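Side-chain contacts in 3-keto-5-aminohexanoate cleavage protein (Burkholderia xenovorans LB400, PDB 3E02), which probably cleaves 3-keto-5-aminohexanoate or a related beta-keto acid, using a bound zinc ion: residues Gly16-Pro21 with Leu117-Ser122; Gly89-Ser94 with Arg144-Ser149; Pro21-Tyr26 with Asp260-Gly265; Gly205-Gly208 with Glu212-Leu215. One frame throughout, in Å; residues are numbered along the deposited sequence. Where two conformers were deposited one is given.

Contact 1 of 4, residues Gly16-Pro21 with Leu117-Ser122; sequences GSIHTP and LNFNIS
The phenyl ring of F119 is met obliquely by the CD1 methyl of I18, which lies 3.4 Å from F119 CE1 in one of the two deposited conformers of I18, so the closeness is tentative. L148 of the neighbouring short strand also packs on the ring. The contact lies at the end of the TIM barrel where the zinc ion is bound, probably the active site: residues 16-21 belong to the loop that follows the first barrel strand, and the I18 side chain is about 7 Å from the zinc ion. While CG1 and CD1 reach the phenylalanine, CG2 turns to I121, 3.6 Å from I121 CG2, with chi1 -59° placing CG1 beside the backbone N and CG2 anti to it. A beta-branched residue thus serves two neighbours at once. I121 extends its longer arm until CD1 is 3.6 Å from I18 O, and Y139 and L140 of helix 136-142 pack against it. The loop beyond is shaped by an Asx turn, which suits asparagine because its short amide can reach the backbone N two residues on: S122 N donates to N120 OD1 over 3.1 Å. The same oxygen takes S122 OG, in the carbonyl plane on a lone pair at 2.6 Å.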
loop_
_atom_site.group_PDB
_atom_site.type_symbol
_atom_site.label_atom_id
_atom_site.label_comp_id
_atom_site.label_asym_id
_atom_site.label_seq_id
_atom_site.Cartn_x
_atom_site.Cartn_y
_atom_site.Cartn_z
ATOM N N GLY A 16 5.475 -32.563 -0.866
ATOM C CA GLY A 16 6.101 -31.790 0.195
ATOM C C GLY A 16 6.522 -32.602 1.401
ATOM O O GLY A 16 6.727 -33.822 1.316
ATOM N N SER A 17 6.634 -31.896 2.519
ATOM C CA SER A 17 7.018 -32.465 3.800
ATOM C C SER A 17 6.243 -31.913 5.010
ATOM O O SER A 17 6.577 -32.310 6.124
ATOM C CB SER A 17 8.509 -32.173 4.005
ATOM O OG SER A 17 8.711 -30.778 4.177
ATOM N N ILE A 18 5.218 -31.062 4.805
ATOM C CA ILE A 18 4.407 -30.436 5.879
ATOM C C ILE A 18 3.200 -31.287 6.252
ATOM O O ILE A 18 2.896 -31.475 7.436
ATOM C CB ILE A 18 3.880 -29.018 5.441
ATOM C CG1 ILE A 18 5.042 -28.078 5.107
ATOM C CG2 ILE A 18 2.957 -28.385 6.486
ATOM C CD1 ILE A 18 6.207 -28.100 6.108
ATOM N N HIS A 19 2.488 -31.758 5.223
ATOM C CA HIS A 19 1.320 -32.626 5.439
ATOM C C HIS A 19 1.821 -34.025 5.749
ATOM O O HIS A 19 2.884 -34.431 5.276
ATOM C CB HIS A 19 0.379 -32.636 4.238
ATOM C CG HIS A 19 -0.209 -31.293 3.951
ATOM N ND1 HIS A 19 -0.182 -30.723 2.700
ATOM C CD2 HIS A 19 -0.790 -30.383 4.768
ATOM C CE1 HIS A 19 -0.756 -29.536 2.750
ATOM N NE2 HIS A 19 -1.136 -29.304 3.990
ATOM N N THR A 20 1.076 -34.753 6.574
ATOM C CA THR A 20 1.463 -36.097 7.000
ATOM C C THR A 20 0.370 -37.091 6.567
ATOM O O THR A 20 -0.745 -36.659 6.268
ATOM C CB THR A 20 1.761 -36.147 8.512
ATOM O OG1 THR A 20 0.548 -35.993 9.250
ATOM C CG2 THR A 20 2.777 -35.048 8.923
ATOM N N PRO A 21 0.698 -38.407 6.480
ATOM C CA PRO A 21 -0.275 -39.422 6.000
ATOM C C PRO A 21 -1.649 -39.459 6.667
ATOM O O PRO A 21 -2.657 -39.723 5.994
ATOM C CB PRO A 21 0.462 -40.737 6.234
ATOM C CG PRO A 21 1.915 -40.345 6.050
ATOM C CD PRO A 21 2.015 -39.033 6.748
ATOM N N LEU A 117 13.534 -18.699 9.129
ATOM C CA LEU A 117 12.317 -18.325 9.832
ATOM C C LEU A 117 11.791 -19.431 10.723
ATOM O O LEU A 117 12.029 -20.615 10.455
ATOM C CB LEU A 117 11.198 -17.969 8.832
ATOM C CG LEU A 117 10.628 -19.062 7.894
ATOM C CD1 LEU A 117 9.184 -18.770 7.478
ATOM C CD2 LEU A 117 11.523 -19.278 6.671
ATOM N N ASN A 118 11.018 -19.037 11.730
ATOM C CA ASN A 118 10.212 -19.994 12.496
ATOM C C ASN A 118 9.266 -20.653 11.476
ATOM O O ASN A 118 8.792 -19.985 10.558
ATOM C CB ASN A 118 9.370 -19.296 13.565
ATOM C CG ASN A 118 10.197 -18.745 14.703
ATOM O OD1 ASN A 118 11.368 -19.098 14.866
ATOM N ND2 ASN A 118 9.583 -17.890 15.518
ATOM N N PHE A 119 9.064 -21.960 11.590
ATOM C CA PHE A 119 8.224 -22.701 10.630
ATOM C C PHE A 119 7.404 -23.645 11.505
ATOM O O PHE A 119 7.798 -24.782 11.735
ATOM C CB PHE A 119 9.113 -23.420 9.603
ATOM C CG PHE A 119 8.407 -23.750 8.320
ATOM C CD1 PHE A 119 7.299 -24.606 8.311
ATOM C CD2 PHE A 119 8.851 -23.215 7.107
ATOM C CE1 PHE A 119 6.626 -24.901 7.113
ATOM C CE2 PHE A 119 8.190 -23.505 5.902
ATOM C CZ PHE A 119 7.082 -24.352 5.907
ATOM N N ASN A 120 6.273 -23.133 11.987
ATOM C CA ASN A 120 5.428 -23.783 12.975
ATOM C C ASN A 120 4.163 -24.399 12.365
ATOM O O ASN A 120 3.221 -23.685 12.014
ATOM C CB ASN A 120 5.074 -22.746 14.065
ATOM C CG ASN A 120 4.358 -23.349 15.283
ATOM O OD1 ASN A 120 4.050 -24.547 15.324
ATOM N ND2 ASN A 120 4.095 -22.504 16.286
ATOM N N ILE A 121 4.155 -25.728 12.247
ATOM C CA ILE A 121 2.983 -26.481 11.736
ATOM C C ILE A 121 2.326 -27.322 12.849
ATOM O O ILE A 121 1.498 -28.203 12.560
ATOM C CB ILE A 121 3.354 -27.342 10.490
ATOM C CG1 ILE A 121 4.431 -28.402 10.817
ATOM C CG2 ILE A 121 3.807 -26.415 9.358
ATOM C CD1 ILE A 121 4.769 -29.292 9.670
ATOM N N SER A 122 2.672 -27.028 14.110
ATOM C CA SER A 122 2.188 -27.775 15.274
ATOM C C SER A 122 0.679 -27.729 15.498
ATOM O O SER A 122 0.119 -28.686 16.020
ATOM C CB SER A 122 2.897 -27.291 16.544
ATOM O OG SER A 122 2.506 -25.964 16.883
#

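Contact 2 of 4, residues Gly89-Ser94 with Arg144-Ser149; sequences GGLGMS and RDFILS. With EDO (1,2-ethanediol), chain K.
CB of L91 lies over the ring of F146, off-centre, 4.0 Å from the ring centroid and 30° off the normal, a CH-pi contact. The leucine stands roughly perpendicular to the phenylalanine side chain. This joins two loops near the mouth of the TIM barrel, the one after strand 82-85 and the one carrying the short strand 147-148. One methyl of L91, CD2, sits between two partners, 3.4 Å from F146 CE2 and 4.1 Å from L148 CD1. Leucine's flexible, branched apolar end suits a place where ring and methyl must both be met. Obliquely to the ring, the backbone N of G92 approaches F146 CE1 to 3.3 Å. F146 reaches across because its CG is anti to the backbone N (chi1 177°).

What positions this first shell lies just behind it. Strand 147-148 is paired with strand 117-118 through backbone bonds between L148 and L117. In the loop 89-94, L91 N is hydrogen-bonded to Y139 OH, and a type II turn from G90 to M93 presents the leucine. G92 takes the third position of that turn, where its positive phi (106°) is easiest for glycine. Further on, S94 is the N-cap of helix 95-105: its OG caps a backbone N of the helix and E97 OE2 accepts from S94 N, the two halves of a capping box. The turn itself is closed by a weak bond, M93 N to G90 O, at 3.3 Å.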
loop_
_atom_site.group_PDB
_atom_site.type_symbol
_atom_site.label_atom_id
_atom_site.label_comp_id
_atom_site.label_asym_id
_atom_site.label_seq_id
_atom_site.Cartn_x
_atom_site.Cartn_y
_atom_site.Cartn_z
ATOM N N GLY A 89 13.425 -29.832 1.743
ATOM C CA GLY A 89 13.235 -31.192 2.211
ATOM C C GLY A 89 12.336 -31.259 3.436
ATOM O O GLY A 89 11.361 -30.492 3.557
ATOM N N GLY A 90 12.645 -32.216 4.309
ATOM C CA GLY A 90 11.956 -32.406 5.568
ATOM C C GLY A 90 12.464 -31.481 6.663
ATOM O O GLY A 90 13.684 -31.202 6.759
ATOM N N LEU A 91 11.537 -31.028 7.510
ATOM C CA LEU A 91 11.876 -30.131 8.616
ATOM C C LEU A 91 12.758 -30.892 9.616
ATOM O O LEU A 91 12.413 -32.012 10.010
ATOM C CB LEU A 91 10.610 -29.581 9.295
ATOM C CG LEU A 91 9.589 -28.834 8.426
ATOM C CD1 LEU A 91 8.472 -28.259 9.301
ATOM C CD2 LEU A 91 10.221 -27.723 7.598
ATOM N N GLY A 92 13.913 -30.309 9.954
ATOM C CA GLY A 92 14.886 -30.906 10.879
ATOM C C GLY A 92 16.148 -31.474 10.232
ATOM O O GLY A 92 17.076 -31.888 10.952
HETATM N N MSE A 93 16.196 -31.507 8.895
HETATM C CA MSE A 93 17.367 -32.033 8.161
HETATM C C MSE A 93 18.489 -31.013 8.097
HETATM O O MSE A 93 18.232 -29.811 8.091
HETATM C CB MSE A 93 16.988 -32.417 6.732
HETATM C CG MSE A 93 15.999 -33.543 6.672
HETATM SE SE MSE A 93 15.601 -33.993 4.839
HETATM C CE MSE A 93 14.251 -35.397 5.193
ATOM N N SER A 94 19.723 -31.504 8.036
ATOM C CA SER A 94 20.907 -30.653 7.925
ATOM C C SER A 94 21.040 -30.176 6.476
ATOM O O SER A 94 20.387 -30.724 5.586
ATOM C CB SER A 94 22.151 -31.434 8.302
ATOM O OG SER A 94 22.308 -32.553 7.439
ATOM N N ARG A 144 7.210 -26.301 16.959
ATOM C CA ARG A 144 7.046 -25.146 17.850
ATOM C C ARG A 144 8.409 -24.540 18.181
ATOM O O ARG A 144 8.513 -23.343 18.389
ATOM C CB ARG A 144 6.342 -25.523 19.160
ATOM C CG ARG A 144 4.924 -26.011 19.020
ATOM C CD ARG A 144 4.365 -26.483 20.354
ATOM N NE ARG A 144 4.896 -27.792 20.754
ATOM C CZ ARG A 144 4.829 -28.308 21.982
ATOM N NH1 ARG A 144 4.217 -27.669 22.987
ATOM N NH2 ARG A 144 5.376 -29.505 22.208
ATOM N N ASP A 145 9.442 -25.386 18.232
ATOM C CA ASP A 145 10.800 -24.960 18.546
ATOM C C ASP A 145 11.734 -25.135 17.342
ATOM O O ASP A 145 12.915 -25.416 17.518
ATOM C CB ASP A 145 11.288 -25.782 19.756
ATOM C CG ASP A 145 12.554 -25.228 20.391
ATOM O OD1 ASP A 145 12.814 -24.013 20.310
ATOM O OD2 ASP A 145 13.311 -26.035 20.949
ATOM N N PHE A 146 11.224 -24.912 16.129
ATOM C CA PHE A 146 11.965 -25.142 14.897
ATOM C C PHE A 146 12.147 -23.880 14.063
ATOM O O PHE A 146 11.226 -23.072 13.956
ATOM C CB PHE A 146 11.228 -26.175 14.056
ATOM C CG PHE A 146 11.855 -26.452 12.714
ATOM C CD1 PHE A 146 13.061 -27.138 12.617
ATOM C CD2 PHE A 146 11.231 -26.040 11.538
ATOM C CE1 PHE A 146 13.640 -27.389 11.365
ATOM C CE2 PHE A 146 11.801 -26.294 10.295
ATOM C CZ PHE A 146 13.008 -26.977 10.213
ATOM N N ILE A 147 13.331 -23.770 13.453
ATOM C CA ILE A 147 13.682 -22.699 12.521
ATOM C C ILE A 147 14.074 -23.378 11.209
ATOM O O ILE A 147 14.925 -24.274 11.211
ATOM C CB ILE A 147 14.890 -21.865 13.018
ATOM C CG1 ILE A 147 14.597 -21.211 14.378
ATOM C CG2 ILE A 147 15.265 -20.779 11.980
ATOM C CD1 ILE A 147 15.827 -20.615 15.051
ATOM N N LEU A 148 13.444 -22.982 10.106
ATOM C CA LEU A 148 13.849 -23.447 8.775
ATOM C C LEU A 148 15.084 -22.574 8.498
ATOM O O LEU A 148 14.960 -21.382 8.218
ATOM C CB LEU A 148 12.755 -23.234 7.732
ATOM C CG LEU A 148 13.107 -23.710 6.315
ATOM C CD1 LEU A 148 13.239 -25.242 6.284
ATOM C CD2 LEU A 148 12.073 -23.236 5.316
ATOM N N SER A 149 16.262 -23.169 8.626
ATOM C CA SER A 149 17.533 -22.436 8.545
ATOM C C SER A 149 18.011 -22.168 7.129
ATOM O O SER A 149 18.151 -23.090 6.364
ATOM C CB SER A 149 18.627 -23.211 9.281
ATOM O OG SER A 149 19.867 -22.500 9.255
HETATM C C1 EDO K . 12.651 -22.783 25.370
HETATM O O1 EDO K . 14.060 -22.578 25.569
HETATM C C2 EDO K . 12.333 -23.453 24.038
HETATM O O2 EDO K . 13.459 -24.088 23.421
#

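Contact 3 of 4, residues Pro21-Tyr26 with Asp260-Gly265; sequences PTMSPY and DSLYSG. With EDO (1,2-ethanediol), chain D; EDO (1,2-ethanediol), chain F.
L262 pushes its CD1 methyl against the selenomethionine M23, and at 3.4 Å from M23 CB this pair is closer than two carbons normally pack. It forms the dense part of the contact. The fork of L262 also spans S24, whose CB lies 4.1 Å from both L262 CD1 and L262 CD2, while H19 packs on the leucine from outside the two segments. A branched aliphatic residue is apt here, as its two methyls can fill against neighbouring stems. Beyond CG the chain of M23 is extended and runs away from L262 toward F128 and L140, so it is the base of this residue rather than its selenium that meets the leucine.

The polar side is looser and relies on water. One water takes the proton of S24 OG at 2.6 Å and donates to L262 O at 2.8 Å, bridging the segments where direct bonds do not. A second donates to M23 O and is also hydrogen-bonded to Y263 OH, 2.8 Å away. Y263 OH and O1 of an ethanediol, probably from the crystallisation liquor, share a weak hydrogen bond, with O1 at the ring edge, in plane.

S24 OG, anti to the backbone N, also accepts from Y26 N at 3.0 Å, and S261 OG likewise accepts from Y263 N; serine is short enough for both. These are two ST turns, each shaping one of the loops that follow the first and last parallel strands at the C-terminal end of the TIM barrel, the second loop coming directly after the zinc ligand E259 in sequence.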
loop_
_atom_site.group_PDB
_atom_site.type_symbol
_atom_site.label_atom_id
_atom_site.label_comp_id
_atom_site.label_asym_id
_atom_site.label_seq_id
_atom_site.Cartn_x
_atom_site.Cartn_y
_atom_site.Cartn_z
ATOM N N PRO A 21 0.698 -38.407 6.480
ATOM C CA PRO A 21 -0.275 -39.422 6.000
ATOM C C PRO A 21 -1.649 -39.459 6.667
ATOM O O PRO A 21 -2.657 -39.723 5.994
ATOM C CB PRO A 21 0.462 -40.737 6.234
ATOM C CG PRO A 21 1.915 -40.345 6.050
ATOM C CD PRO A 21 2.015 -39.033 6.748
ATOM N N THR A 22 -1.678 -39.214 7.974
ATOM C CA THR A 22 -2.928 -39.147 8.738
ATOM C C THR A 22 -3.918 -38.108 8.178
ATOM O O THR A 22 -5.130 -38.306 8.237
ATOM C CB THR A 22 -2.651 -38.800 10.229
ATOM O OG1 THR A 22 -1.948 -39.889 10.837
ATOM C CG2 THR A 22 -3.973 -38.512 11.019
HETATM N N MSE A 23 -3.385 -37.044 7.600
HETATM C CA MSE A 23 -4.184 -35.905 7.139
HETATM C C MSE A 23 -4.999 -36.132 5.880
HETATM O O MSE A 23 -5.998 -35.447 5.662
HETATM C CB MSE A 23 -3.290 -34.685 6.963
HETATM C CG MSE A 23 -2.486 -34.369 8.222
HETATM SE SE MSE A 23 -1.544 -32.746 8.067
HETATM C CE MSE A 23 -0.741 -32.847 9.790
ATOM N N SER A 24 -4.563 -37.072 5.043
ATOM C CA SER A 24 -5.289 -37.411 3.834
ATOM C C SER A 24 -4.839 -38.753 3.292
ATOM O O SER A 24 -3.625 -38.982 3.166
ATOM C CB SER A 24 -5.068 -36.354 2.737
ATOM O OG SER A 24 -5.676 -36.743 1.509
ATOM N N PRO A 25 -5.802 -39.603 2.875
ATOM C CA PRO A 25 -5.398 -40.856 2.235
ATOM C C PRO A 25 -4.853 -40.645 0.809
ATOM O O PRO A 25 -4.345 -41.585 0.218
ATOM C CB PRO A 25 -6.701 -41.660 2.196
ATOM C CG PRO A 25 -7.775 -40.667 2.137
ATOM C CD PRO A 25 -7.270 -39.471 2.922
ATOM N N TYR A 26 -4.982 -39.429 0.271
ATOM C CA TYR A 26 -4.550 -39.085 -1.081
ATOM C C TYR A 26 -3.168 -38.407 -1.129
ATOM O O TYR A 26 -2.733 -37.979 -2.205
ATOM C CB TYR A 26 -5.601 -38.189 -1.733
ATOM C CG TYR A 26 -7.014 -38.728 -1.594
ATOM C CD1 TYR A 26 -7.396 -39.911 -2.246
ATOM C CD2 TYR A 26 -7.971 -38.058 -0.829
ATOM C CE1 TYR A 26 -8.707 -40.424 -2.127
ATOM C CE2 TYR A 26 -9.283 -38.557 -0.701
ATOM C CZ TYR A 26 -9.640 -39.740 -1.351
ATOM O OH TYR A 26 -10.924 -40.229 -1.231
ATOM N N ASP A 260 0.873 -28.048 -0.573
ATOM C CA ASP A 260 0.417 -26.762 -0.027
ATOM C C ASP A 260 -0.985 -26.780 0.529
ATOM O O ASP A 260 -1.265 -26.082 1.503
ATOM C CB ASP A 260 0.488 -25.679 -1.125
ATOM C CG ASP A 260 1.877 -25.484 -1.684
ATOM O OD1 ASP A 260 2.848 -25.796 -0.993
ATOM O OD2 ASP A 260 2.010 -25.020 -2.833
ATOM N N SER A 261 -1.869 -27.536 -0.118
ATOM C CA SER A 261 -3.234 -27.722 0.365
ATOM C C SER A 261 -3.726 -29.122 0.061
ATOM O O SER A 261 -3.619 -29.572 -1.067
ATOM C CB SER A 261 -4.193 -26.753 -0.306
ATOM O OG SER A 261 -5.504 -26.994 0.171
ATOM N N LEU A 262 -4.336 -29.774 1.045
ATOM C CA LEU A 262 -4.921 -31.103 0.836
ATOM C C LEU A 262 -6.346 -31.073 0.260
ATOM O O LEU A 262 -6.946 -32.129 0.070
ATOM C CB LEU A 262 -4.914 -31.876 2.156
ATOM C CG LEU A 262 -3.547 -32.197 2.745
ATOM C CD1 LEU A 262 -3.720 -32.798 4.148
ATOM C CD2 LEU A 262 -2.768 -33.129 1.816
ATOM N N TYR A 263 -6.862 -29.883 -0.049
ATOM C CA TYR A 263 -8.262 -29.682 -0.436
ATOM C C TYR A 263 -8.452 -29.235 -1.876
ATOM O O TYR A 263 -7.650 -28.443 -2.393
ATOM C CB TYR A 263 -8.887 -28.667 0.553
ATOM C CG TYR A 263 -8.818 -29.226 1.959
ATOM C CD1 TYR A 263 -9.780 -30.121 2.407
ATOM C CD2 TYR A 263 -7.723 -28.949 2.801
ATOM C CE1 TYR A 263 -9.691 -30.727 3.687
ATOM C CE2 TYR A 263 -7.619 -29.541 4.082
ATOM C CZ TYR A 263 -8.609 -30.433 4.511
ATOM O OH TYR A 263 -8.533 -31.017 5.754
ATOM N N SER A 264 -9.489 -29.772 -2.524
ATOM C CA SER A 264 -9.891 -29.352 -3.887
ATOM C C SER A 264 -10.758 -28.097 -3.838
ATOM O O SER A 264 -10.789 -27.293 -4.775
ATOM C CB SER A 264 -10.647 -30.477 -4.603
ATOM O OG SER A 264 -11.796 -30.909 -3.875
ATOM N N GLY A 265 -11.493 -27.960 -2.746
ATOM C CA GLY A 265 -12.392 -26.841 -2.485
ATOM C C GLY A 265 -12.849 -26.932 -1.041
ATOM O O GLY A 265 -12.422 -27.842 -0.312
HETATM C C1 EDO D . 4.630 -25.486 1.737
HETATM O O1 EDO D . 3.251 -25.095 1.722
HETATM C C2 EDO D . 5.501 -24.248 1.930
HETATM O O2 EDO D . 6.834 -24.631 2.287
HETATM C C1 EDO F . -4.599 -30.160 7.529
HETATM O O1 EDO F . -5.786 -29.438 7.199
HETATM C C2 EDO F . -3.841 -29.422 8.624
HETATM O O2 EDO F . -2.822 -28.601 8.040
HETATM O O HOH W 1 -6.682 -32.972 6.660
HETATM O O HOH W 2 -5.947 -34.734 -0.185
#

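Contact 4 of 4, residues Gly205-Gly208 with Glu212-Leu215; sequences GGIG and ENLL
The amide nitrogen of N213 has two partners, one in its own chain and one in the second subunit: ND2 donates to G208 O, 2.9 Å away with an N-H...O angle of 159°, and is also hydrogen-bonded to Y180 OH of the second subunit. The setting is a beta-alpha unit of the TIM barrel, in which the loop after strand 195-201 turns into helix 211-225. G208 O lies nearly in the amide plane of N213, yet the donor stands above the carbonyl plane of G208, 42° out of it. The far end of the amide is held too, since N213 OD1 is bonded to H216 NE2 of the second subunit. Asparagine fits this buried place because it offers a donor and an acceptor on one short stem, and bonds at both ends fix the rotation of the amide. E212, beside it, forms salt bridges with R223 of the second subunit and R218 of the third, which places the helix start at a subunit junction.

Apolar packing completes the fit. The side chains of I207 and N213 run antiparallel alongside one another, with I207 CG1 held anti to the backbone N (chi1 -158°) and lying 3.6 Å from N213 CG. At the end of that arm, I207 CD1 is 3.7 Å from N213 CB.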
loop_
_atom_site.group_PDB
_atom_site.type_symbol
_atom_site.label_atom_id
_atom_site.label_comp_id
_atom_site.label_asym_id
_atom_site.label_seq_id
_atom_site.Cartn_x
_atom_site.Cartn_y
_atom_site.Cartn_z
ATOM N N GLY A 205 5.002 -18.268 11.198
ATOM C CA GLY A 205 6.423 -17.955 11.199
ATOM C C GLY A 205 6.770 -17.123 9.964
ATOM O O GLY A 205 7.775 -16.429 9.969
ATOM N N GLY A 206 5.946 -17.203 8.904
ATOM C CA GLY A 206 6.112 -16.402 7.684
ATOM C C GLY A 206 5.047 -15.319 7.589
ATOM O O GLY A 206 4.276 -15.084 8.528
ATOM N N ILE A 207 4.973 -14.691 6.422
ATOM C CA ILE A 207 3.994 -13.631 6.169
ATOM C C ILE A 207 2.579 -14.243 6.043
ATOM O O ILE A 207 2.413 -15.335 5.512
ATOM C CB ILE A 207 4.421 -12.774 4.962
ATOM C CG1 ILE A 207 3.757 -11.393 4.988
ATOM C CG2 ILE A 207 4.184 -13.539 3.641
ATOM C CD1 ILE A 207 4.396 -10.407 3.995
ATOM N N GLY A 208 1.589 -13.552 6.608
ATOM C CA GLY A 208 0.216 -14.026 6.622
ATOM C C GLY A 208 -0.481 -13.969 5.286
ATOM O O GLY A 208 -0.109 -13.192 4.402
ATOM N N GLU A 212 -3.144 -7.810 0.932
ATOM C CA GLU A 212 -2.243 -6.663 0.981
ATOM C C GLU A 212 -0.763 -7.092 0.979
ATOM O O GLU A 212 0.087 -6.379 0.439
ATOM C CB GLU A 212 -2.461 -5.786 2.218
ATOM C CG GLU A 212 -3.797 -5.088 2.318
ATOM C CD GLU A 212 -4.885 -5.910 2.998
ATOM O OE1 GLU A 212 -4.774 -7.167 3.118
ATOM O OE2 GLU A 212 -5.869 -5.262 3.403
ATOM N N ASN A 213 -0.465 -8.234 1.607
ATOM C CA ASN A 213 0.911 -8.754 1.651
ATOM C C ASN A 213 1.453 -9.139 0.275
ATOM O O ASN A 213 2.633 -8.935 0.022
ATOM C CB ASN A 213 1.031 -9.927 2.652
ATOM C CG ASN A 213 0.823 -9.483 4.095
ATOM O OD1 ASN A 213 1.194 -8.368 4.468
ATOM N ND2 ASN A 213 0.249 -10.364 4.921
ATOM N N LEU A 214 0.599 -9.675 -0.604
ATOM C CA LEU A 214 1.019 -10.024 -1.959
ATOM C C LEU A 214 1.334 -8.780 -2.781
ATOM O O LEU A 214 2.385 -8.707 -3.418
ATOM C CB LEU A 214 -0.026 -10.885 -2.674
ATOM C CG LEU A 214 0.215 -11.233 -4.149
ATOM C CD1 LEU A 214 1.586 -11.833 -4.389
ATOM C CD2 LEU A 214 -0.923 -12.168 -4.581
ATOM N N LEU A 215 0.413 -7.815 -2.781
ATOM C CA LEU A 215 0.641 -6.575 -3.532
ATOM C C LEU A 215 1.848 -5.825 -2.986
ATOM O O LEU A 215 2.580 -5.257 -3.759
ATOM C CB LEU A 215 -0.592 -5.666 -3.603
ATOM C CG LEU A 215 -1.657 -6.084 -4.629
ATOM C CD1 LEU A 215 -2.493 -7.252 -4.108
ATOM C CD2 LEU A 215 -2.553 -4.895 -4.989
#

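From the N terminus, residues 16-26 follow the first barrel strand and take part in contacts 1 and 3, which share P21. Contact 1 closes a loop forward to 117-122; contact 3 closes a far larger one to the loop after the last barrel strand, so the two cross. Contact 2, from 89-94 to 144-149, crosses contact 1 and falls wholly within the span of contact 3. Contacts 1 and 2 touch through S17 OG and G89 O and share the small two-stranded sheet. Contact 4 is a short local closure, later than contacts 1 and 2 but again within contact 3, and L117 packs against its G205.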